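Long-range contacts in SH2 domain-containing protein 3C (Homo sapiens, PDB 3T6G), which acts as an adapter in integrin-mediated cell adhesion and migration, its C-terminal Cdc25-homology domain having a closed conformation required for binding BCAR1: residues L128-L138 with F148-D156; R139-S147 with P199-L210. The protein carries 2 engineered substitutions. One frame throughout, in Å; residues are numbered along the deposited sequence.

Contact 1. Residues L128-L138 with F148-D156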
loop_
_atom_site.group_PDB
_atom_site.type_symbol
_atom_site.label_atom_id
_atom_site.label_comp_id
_atom_site.label_asym_id
_atom_site.label_seq_id
_atom_site.Cartn_x
_atom_site.Cartn_y
_atom_site.Cartn_z
ATOM N N LEU A 128 17.627 4.322 -18.021
ATOM C CA LEU A 128 16.466 5.106 -17.596
ATOM C C LEU A 128 15.283 4.821 -18.517
ATOM O O LEU A 128 14.150 4.703 -18.075
ATOM C CB LEU A 128 16.801 6.600 -17.606
ATOM C CG LEU A 128 15.804 7.607 -17.017
ATOM C CD1 LEU A 128 15.760 7.446 -15.512
ATOM C CD2 LEU A 128 16.163 9.064 -17.380
ATOM N N HIS A 129 15.546 4.691 -19.809
ATOM C CA HIS A 129 14.455 4.501 -20.761
ATOM C C HIS A 129 13.815 3.139 -20.543
ATOM O O HIS A 129 12.620 2.947 -20.780
ATOM C CB HIS A 129 14.954 4.658 -22.207
ATOM C CG HIS A 129 13.946 4.261 -23.244
ATOM N ND1 HIS A 129 12.726 4.888 -23.376
ATOM C CD2 HIS A 129 13.973 3.290 -24.185
ATOM C CE1 HIS A 129 12.044 4.325 -24.358
ATOM N NE2 HIS A 129 12.780 3.355 -24.868
ATOM N N LYS A 130 14.631 2.200 -20.084
ATOM C CA LYS A 130 14.189 0.840 -19.888
ATOM C C LYS A 130 13.425 0.729 -18.568
ATOM O O LYS A 130 12.427 0.013 -18.472
ATOM C CB LYS A 130 15.387 -0.103 -19.899
ATOM C CG LYS A 130 14.999 -1.563 -19.972
ATOM C CD LYS A 130 16.144 -2.445 -19.550
ATOM C CE LYS A 130 15.736 -3.896 -19.629
ATOM N NZ LYS A 130 16.720 -4.709 -18.888
ATOM N N THR A 131 13.888 1.443 -17.547
ATOM C CA THR A 131 13.109 1.552 -16.321
ATOM C C THR A 131 11.685 2.066 -16.597
ATOM O O THR A 131 10.721 1.531 -16.074
ATOM C CB THR A 131 13.780 2.465 -15.322
ATOM O OG1 THR A 131 15.110 2.001 -15.088
ATOM C CG2 THR A 131 13.019 2.434 -14.022
ATOM N N ILE A 132 11.563 3.088 -17.437
ATOM C CA ILE A 132 10.267 3.602 -17.881
ATOM C C ILE A 132 9.438 2.565 -18.638
ATOM O O ILE A 132 8.235 2.442 -18.414
ATOM C CB ILE A 132 10.453 4.889 -18.751
ATOM C CG1 ILE A 132 10.843 6.066 -17.863
ATOM C CG2 ILE A 132 9.194 5.239 -19.564
ATOM C CD1 ILE A 132 11.632 7.127 -18.609
ATOM N N GLN A 133 10.075 1.838 -19.549
ATOM C CA GLN A 133 9.428 0.719 -20.216
ATOM C C GLN A 133 8.925 -0.301 -19.170
ATOM O O GLN A 133 7.802 -0.801 -19.268
ATOM C CB GLN A 133 10.390 0.055 -21.209
ATOM C CG GLN A 133 10.714 0.887 -22.480
ATOM O OE1 GLN A 133 12.501 -0.600 -23.167
ATOM N NE2 GLN A 133 11.115 0.156 -24.766
ATOM N N LEU A 134 9.743 -0.601 -18.163
ATOM C CA LEU A 134 9.282 -1.473 -17.088
ATOM C C LEU A 134 8.016 -0.906 -16.423
ATOM O O LEU A 134 7.058 -1.641 -16.171
ATOM C CB LEU A 134 10.369 -1.721 -16.031
ATOM C CG LEU A 134 9.869 -2.495 -14.795
ATOM C CD1 LEU A 134 9.036 -3.709 -15.209
ATOM C CD2 LEU A 134 10.999 -2.920 -13.826
ATOM N N ALA A 135 8.006 0.392 -16.136
ATOM C CA ALA A 135 6.838 0.990 -15.499
ATOM C C ALA A 135 5.632 0.977 -16.429
ATOM O O ALA A 135 4.504 0.782 -15.979
ATOM C CB ALA A 135 7.130 2.392 -15.009
ATOM N N ALA A 136 5.857 1.165 -17.724
ATOM C CA ALA A 136 4.741 1.118 -18.663
ATOM C C ALA A 136 4.188 -0.305 -18.761
ATOM O O ALA A 136 2.981 -0.503 -18.889
ATOM C CB ALA A 136 5.141 1.677 -20.064
ATOM N N GLU A 137 5.072 -1.296 -18.704
ATOM C CA GLU A 137 4.651 -2.693 -18.788
ATOM C C GLU A 137 3.883 -3.122 -17.523
ATOM O O GLU A 137 2.794 -3.688 -17.586
ATOM C CB GLU A 137 5.862 -3.597 -19.007
ATOM C CG GLU A 137 6.410 -3.566 -20.415
ATOM C CD GLU A 137 5.488 -4.258 -21.388
ATOM O OE1 GLU A 137 4.887 -5.285 -21.004
ATOM O OE2 GLU A 137 5.347 -3.768 -22.528
ATOM N N LEU A 138 4.472 -2.853 -16.373
ATOM C CA LEU A 138 3.786 -3.060 -15.118
ATOM C C LEU A 138 2.374 -2.488 -15.186
ATOM O O LEU A 138 1.401 -3.134 -14.787
ATOM C CB LEU A 138 4.591 -2.410 -13.999
ATOM C CG LEU A 138 5.890 -3.163 -13.746
ATOM C CD1 LEU A 138 6.843 -2.416 -12.822
ATOM C CD2 LEU A 138 5.570 -4.571 -13.219
ATOM N N PHE A 148 4.401 -0.895 -10.439
ATOM C CA PHE A 148 4.293 0.289 -11.268
ATOM C C PHE A 148 4.658 1.542 -10.464
ATOM O O PHE A 148 5.485 2.336 -10.886
ATOM C CB PHE A 148 2.883 0.422 -11.812
ATOM C CG PHE A 148 2.594 1.778 -12.388
ATOM C CD1 PHE A 148 3.270 2.221 -13.521
ATOM C CD2 PHE A 148 1.635 2.614 -11.803
ATOM C CE1 PHE A 148 3.013 3.473 -14.060
ATOM C CE2 PHE A 148 1.357 3.886 -12.339
ATOM C CZ PHE A 148 2.056 4.317 -13.470
ATOM N N ALA A 149 4.057 1.702 -9.288
ATOM C CA ALA A 149 4.271 2.902 -8.477
ATOM C C ALA A 149 5.610 2.851 -7.770
ATOM O O ALA A 149 6.204 3.883 -7.475
ATOM C CB ALA A 149 3.139 3.080 -7.453
ATOM N N ALA A 150 6.073 1.646 -7.461
ATOM C CA ALA A 150 7.398 1.513 -6.887
ATOM C C ALA A 150 8.460 1.904 -7.940
ATOM O O ALA A 150 9.540 2.394 -7.598
ATOM C CB ALA A 150 7.619 0.078 -6.372
ATOM N N VAL A 151 8.144 1.705 -9.221
ATOM C CA VAL A 151 9.113 1.970 -10.271
ATOM C C VAL A 151 9.173 3.462 -10.585
ATOM O O VAL A 151 10.260 4.041 -10.613
ATOM C CB VAL A 151 8.864 1.119 -11.535
ATOM C CG1 VAL A 151 9.580 1.721 -12.735
ATOM C CG2 VAL A 151 9.312 -0.360 -11.288
ATOM N N MET A 152 8.005 4.058 -10.826
ATOM C CA MET A 152 7.810 5.513 -10.810
ATOM C C MET A 152 8.398 6.176 -9.550
ATOM O O MET A 152 9.020 7.224 -9.630
ATOM C CB MET A 152 6.319 5.831 -10.901
ATOM C CG MET A 152 5.655 5.225 -12.134
ATOM S SD MET A 152 6.113 6.116 -13.636
ATOM C CE MET A 152 5.572 7.759 -13.189
ATOM N N GLY A 153 8.211 5.564 -8.389
ATOM C CA GLY A 153 8.887 6.032 -7.196
ATOM C C GLY A 153 10.388 6.161 -7.395
ATOM O O GLY A 153 10.987 7.147 -6.993
ATOM N N ALA A 154 11.006 5.169 -8.025
ATOM C CA ALA A 154 12.444 5.232 -8.339
ATOM C C ALA A 154 12.799 6.414 -9.277
ATOM O O ALA A 154 13.769 7.147 -9.048
ATOM C CB ALA A 154 12.880 3.949 -8.967
ATOM N N LEU A 155 11.990 6.578 -10.320
ATOM C CA LEU A 155 12.233 7.525 -11.385
ATOM C C LEU A 155 12.060 8.942 -10.893
ATOM O O LEU A 155 12.394 9.883 -11.592
ATOM C CB LEU A 155 11.270 7.256 -12.546
ATOM C CG LEU A 155 11.533 5.921 -13.254
ATOM C CD1 LEU A 155 10.466 5.656 -14.286
ATOM C CD2 LEU A 155 12.925 5.904 -13.903
ATOM N N ASP A 156 11.547 9.074 -9.675
ATOM C CA ASP A 156 11.146 10.365 -9.140
ATOM C C ASP A 156 11.907 10.697 -7.859
ATOM O O ASP A 156 11.708 11.756 -7.272
ATOM C CB ASP A 156 9.632 10.402 -8.907
ATOM C CG ASP A 156 9.104 11.820 -8.591
ATOM O OD1 ASP A 156 8.818 12.597 -9.538
ATOM O OD2 ASP A 156 8.958 12.155 -7.393
#
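Val151 drops as a knob into the hole formed by Thr131, Leu134, Ala135 and Leu138, and its two methyls divide the work. CG1, placed anti to the backbone N (chi1 162°), presses on Ala135 CB at 3.4 Å, while CG2 meets Leu138 CD1 at 3.6 Å and also reaches Leu134. One turn on, the forked end of Leu155 divides between Thr131 and Ile132: its CD2 lies 3.5 Å from Thr131 CG2 and also touches Leu128 CD1, and its CD1 meets Ile132 CG1 at 3.6 Å, the two side chains crossing at about a right angle. At the other end Phe148 turns its ring edge to the backbone, CD1 lying 3.1 Å from Ala135 O near the ring plane, with Met152 CG over one face. Thr131 faces the partner helix with its methyl, and its hydroxyl bonds back to Leu127 O. Further out, Ile114 and Leu110 of helix 93-115 back Thr131 and Val151, and Tyr181 of helix 175-193 covers Met152 and Leu155. The axes run nearly antiparallel, 155° between directions and 8.7 Å apart, a close-packed helical hairpin in the core of the all-helical Cdc25-homology (Ras-GEF) domain.

Contact 2. Residues R139-S147 with P199-L210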
loop_
_atom_site.group_PDB
_atom_site.type_symbol
_atom_site.label_atom_id
_atom_site.label_comp_id
_atom_site.label_asym_id
_atom_site.label_seq_id
_atom_site.Cartn_x
_atom_site.Cartn_y
_atom_site.Cartn_z
ATOM N N ARG A 139 2.246 -1.291 -15.739
ATOM C CA ARG A 139 0.955 -0.628 -15.694
ATOM C C ARG A 139 -0.025 -1.188 -16.693
ATOM O O ARG A 139 -1.219 -1.270 -16.414
ATOM C CB ARG A 139 1.107 0.863 -15.932
ATOM C CG ARG A 139 0.069 1.393 -16.882
ATOM C CD ARG A 139 -0.194 2.836 -16.625
ATOM N NE ARG A 139 -1.609 3.096 -16.776
ATOM C CZ ARG A 139 -2.139 3.693 -17.829
ATOM N NH1 ARG A 139 -1.351 4.103 -18.812
ATOM N NH2 ARG A 139 -3.450 3.889 -17.888
ATOM N N GLY A 140 0.478 -1.572 -17.860
ATOM C CA GLY A 140 -0.383 -1.919 -18.975
ATOM C C GLY A 140 -0.500 -3.400 -19.243
ATOM O O GLY A 140 -1.593 -3.935 -19.345
ATOM N N THR A 141 0.632 -4.067 -19.379
ATOM C CA THR A 141 0.622 -5.493 -19.645
ATOM C C THR A 141 0.231 -6.267 -18.383
ATOM O O THR A 141 -0.696 -7.082 -18.402
ATOM C CB THR A 141 1.996 -5.967 -20.152
ATOM O OG1 THR A 141 2.313 -5.283 -21.364
ATOM C CG2 THR A 141 1.960 -7.429 -20.440
ATOM N N MET A 142 0.928 -5.989 -17.286
ATOM C CA MET A 142 0.735 -6.710 -16.033
ATOM C C MET A 142 -0.420 -6.230 -15.148
ATOM O O MET A 142 -0.827 -6.949 -14.238
ATOM C CB MET A 142 2.025 -6.664 -15.211
ATOM C CG MET A 142 3.190 -7.391 -15.850
ATOM S SD MET A 142 2.609 -8.743 -16.876
ATOM C CE MET A 142 2.417 -9.991 -15.618
ATOM N N GLY A 143 -0.925 -5.017 -15.383
ATOM C CA GLY A 143 -1.914 -4.413 -14.491
ATOM C C GLY A 143 -1.517 -4.551 -13.023
ATOM O O GLY A 143 -2.319 -4.947 -12.190
ATOM N N ASN A 144 -0.252 -4.261 -12.729
ATOM C CA ASN A 144 0.296 -4.350 -11.387
ATOM C C ASN A 144 0.605 -2.945 -10.865
ATOM O O ASN A 144 1.710 -2.441 -11.081
ATOM C CB ASN A 144 1.569 -5.235 -11.390
ATOM C CG ASN A 144 2.263 -5.239 -10.054
ATOM O OD1 ASN A 144 1.730 -4.691 -9.083
ATOM N ND2 ASN A 144 3.457 -5.837 -9.982
ATOM N N MET A 145 -0.370 -2.307 -10.199
ATOM C CA MET A 145 -0.218 -0.924 -9.724
ATOM C C MET A 145 0.832 -0.807 -8.632
ATOM O O MET A 145 1.402 0.255 -8.415
ATOM C CB MET A 145 -1.529 -0.355 -9.176
ATOM C CG MET A 145 -2.702 -0.284 -10.130
ATOM S SD MET A 145 -2.319 0.522 -11.707
ATOM C CE MET A 145 -1.338 -0.745 -12.509
ATOM N N PHE A 146 1.071 -1.895 -7.921
ATOM C CA PHE A 146 2.011 -1.854 -6.803
ATOM C C PHE A 146 3.426 -1.526 -7.300
ATOM O O PHE A 146 3.961 -0.460 -7.000
ATOM C CB PHE A 146 1.960 -3.174 -6.013
ATOM C CG PHE A 146 3.017 -3.289 -4.923
ATOM C CD1 PHE A 146 2.818 -2.747 -3.683
ATOM C CD2 PHE A 146 4.191 -3.957 -5.151
ATOM C CE1 PHE A 146 3.768 -2.861 -2.702
ATOM C CE2 PHE A 146 5.141 -4.072 -4.167
ATOM C CZ PHE A 146 4.938 -3.523 -2.948
ATOM N N SER A 147 4.022 -2.425 -8.080
ATOM C CA SER A 147 5.373 -2.189 -8.613
ATOM C C SER A 147 5.465 -1.085 -9.675
ATOM O O SER A 147 6.486 -0.410 -9.787
ATOM C CB SER A 147 6.030 -3.490 -9.087
ATOM O OG SER A 147 6.651 -4.127 -7.966
ATOM N N PRO A 199 -7.411 1.697 -12.844
ATOM C CA PRO A 199 -7.276 0.796 -13.995
ATOM C C PRO A 199 -8.473 -0.132 -14.125
ATOM O O PRO A 199 -9.069 -0.491 -13.105
ATOM C CB PRO A 199 -6.030 -0.018 -13.653
ATOM C CG PRO A 199 -6.023 -0.054 -12.159
ATOM C CD PRO A 199 -6.567 1.277 -11.712
ATOM N N PRO A 200 -8.819 -0.524 -15.362
ATOM C CA PRO A 200 -9.974 -1.403 -15.558
ATOM C C PRO A 200 -9.781 -2.662 -14.737
ATOM O O PRO A 200 -8.767 -3.349 -14.850
ATOM C CB PRO A 200 -9.948 -1.710 -17.057
ATOM C CG PRO A 200 -8.549 -1.426 -17.490
ATOM C CD PRO A 200 -8.039 -0.335 -16.597
ATOM N N LEU A 201 -10.747 -2.929 -13.873
ATOM C CA LEU A 201 -10.673 -4.041 -12.950
ATOM C C LEU A 201 -10.364 -5.344 -13.709
ATOM O O LEU A 201 -9.690 -6.233 -13.188
ATOM C CB LEU A 201 -12.010 -4.130 -12.208
ATOM C CG LEU A 201 -12.240 -4.919 -10.922
ATOM C CD1 LEU A 201 -11.493 -4.322 -9.741
ATOM C CD2 LEU A 201 -13.730 -4.918 -10.665
ATOM N N SER A 202 -10.833 -5.437 -14.951
ATOM C CA SER A 202 -10.686 -6.669 -15.726
ATOM C C SER A 202 -9.246 -7.007 -16.144
ATOM O O SER A 202 -8.953 -8.154 -16.485
ATOM C CB SER A 202 -11.582 -6.636 -16.960
ATOM O OG SER A 202 -10.997 -5.853 -17.980
ATOM N N ASN A 203 -8.354 -6.021 -16.131
ATOM C CA ASN A 203 -6.943 -6.292 -16.404
ATOM C C ASN A 203 -6.109 -6.222 -15.150
ATOM O O ASN A 203 -4.896 -6.425 -15.194
ATOM C CB ASN A 203 -6.365 -5.335 -17.461
ATOM C CG ASN A 203 -4.943 -5.725 -17.904
ATOM O OD1 ASN A 203 -4.756 -6.693 -18.639
ATOM N ND2 ASN A 203 -3.946 -4.961 -17.457
ATOM N N THR A 204 -6.757 -5.961 -14.021
ATOM C CA THR A 204 -6.027 -5.734 -12.779
ATOM C C THR A 204 -5.641 -7.012 -12.055
ATOM O O THR A 204 -6.378 -8.005 -12.037
ATOM C CB THR A 204 -6.813 -4.831 -11.825
ATOM O OG1 THR A 204 -7.233 -3.658 -12.532
ATOM C CG2 THR A 204 -5.951 -4.419 -10.658
ATOM N N THR A 205 -4.510 -6.922 -11.377
ATOM C CA THR A 205 -3.769 -8.060 -10.920
ATOM C C THR A 205 -3.238 -7.680 -9.568
ATOM O O THR A 205 -2.988 -8.522 -8.714
ATOM C CB THR A 205 -2.589 -8.267 -11.914
ATOM O OG1 THR A 205 -2.685 -9.546 -12.570
ATOM C CG2 THR A 205 -1.252 -8.090 -11.234
ATOM N N PHE A 206 -3.062 -6.382 -9.374
ATOM C CA PHE A 206 -2.628 -5.853 -8.098
ATOM C C PHE A 206 -2.995 -4.377 -8.037
ATOM O O PHE A 206 -2.283 -3.539 -8.572
ATOM C CB PHE A 206 -1.135 -6.034 -7.954
ATOM C CG PHE A 206 -0.639 -5.831 -6.566
ATOM C CD1 PHE A 206 0.502 -6.467 -6.135
ATOM C CD2 PHE A 206 -1.330 -5.028 -5.687
ATOM C CE1 PHE A 206 0.960 -6.299 -4.860
ATOM C CE2 PHE A 206 -0.869 -4.843 -4.407
ATOM C CZ PHE A 206 0.279 -5.470 -3.996
ATOM N N PRO A 207 -4.103 -4.056 -7.355
ATOM C CA PRO A 207 -4.739 -2.739 -7.388
ATOM C C PRO A 207 -3.882 -1.723 -6.661
ATOM O O PRO A 207 -2.892 -2.087 -5.997
ATOM C CB PRO A 207 -6.005 -2.966 -6.583
ATOM C CG PRO A 207 -5.536 -3.925 -5.513
ATOM C CD PRO A 207 -4.605 -4.870 -6.234
ATOM N N HIS A 208 -4.260 -0.455 -6.774
ATOM C CA HIS A 208 -3.516 0.604 -6.105
ATOM C C HIS A 208 -3.926 0.637 -4.614
ATOM O O HIS A 208 -5.049 1.013 -4.278
ATOM C CB HIS A 208 -3.768 1.943 -6.830
ATOM C CG HIS A 208 -2.882 3.058 -6.374
ATOM N ND1 HIS A 208 -1.547 2.882 -6.098
ATOM C CD2 HIS A 208 -3.147 4.369 -6.134
ATOM C CE1 HIS A 208 -1.020 4.033 -5.708
ATOM N NE2 HIS A 208 -1.971 4.950 -5.723
ATOM N N VAL A 209 -3.023 0.232 -3.727
ATOM C CA VAL A 209 -3.332 0.143 -2.300
ATOM C C VAL A 209 -2.332 0.930 -1.458
ATOM O O VAL A 209 -2.407 0.902 -0.230
ATOM C CB VAL A 209 -3.336 -1.348 -1.764
ATOM C CG1 VAL A 209 -4.246 -2.244 -2.575
ATOM C CG2 VAL A 209 -1.931 -1.938 -1.747
ATOM N N LEU A 210 -1.378 1.616 -2.087
ATOM C CA LEU A 210 -0.429 2.404 -1.289
ATOM C C LEU A 210 -1.040 3.600 -0.535
ATOM O O LEU A 210 -0.685 3.861 0.608
ATOM C CB LEU A 210 0.806 2.825 -2.083
ATOM C CG LEU A 210 1.960 2.034 -1.485
ATOM C CD1 LEU A 210 2.093 0.712 -2.215
ATOM C CD2 LEU A 210 3.248 2.812 -1.505
HETATM O O HOH W 1 0.401 0.982 -6.080
#
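Gly143 and Met145 meet the extended chain around Phe206 through a single beta bridge centred on Asn144 and Phe206: Phe206 N donates to Gly143 O at 3.2 Å, in the carbonyl plane, and Met145 N returns a bond to Phe206 O at 2.8 Å. The bridge ties the turn between helices 121-140 and 145-155 of the Ras-GEF fold to the loop before helix 210-215. Gly143, at positive phi, lets the two backbones close to 4.6 Å between its CA and Thr204 CA; Asn203 ND2 adds a weak bond to Gly140 O. Asn144 is the N-cap of helix 145-155, its OD1 accepting weakly from Phe146 N and Ser147 N and lying 3.4 Å from Phe206 CB. Its ND2 bonds to Asp61 and Thr58 of helix 50-64, which fixes the amide's rotation. Phe146 and Phe206 point the same way, planes 8° apart but slid so that the rings barely overlap. Phe146 CB sits over the centre of the Phe206 face in a CH-pi contact, 3.4 Å from the centroid, and CG anti to the backbone N (chi1 173°) lays the ring alongside. Leu210 CD1 touches Phe146 CD1 at 3.8 Å. Met145 meets Pro199 tip to tip, SD to CG. A water joins the segments, 2.7 Å from His208 ND1 in the ring plane and weakly bonded to Met145 O, while His208 NE2 bonds to Asn193 OD1.

Contacts 1 and 2 have centres about 14 Å apart and share helices 121-140 and 145-155. Along the chain their segments alternate: 128-138, 139-147, 148-156, then 199-210 after helix 175-193. Contact 1 packs the arms of the helical hairpin together, and contact 2 holds its turn against a distant loop. They join directly where Asn144 N lies 2.9 Å from Leu138 O, a probable hydrogen bond, and where Phe148 packs on Arg139. Helix 175-193 touches both contacts, reaching Pro199 and His208 of the loop through Leu192, and helix 50-64 packs on the hairpin side of both; the pair lies within the Cdc25-homology domain, whose closed form is required for BCAR1 binding.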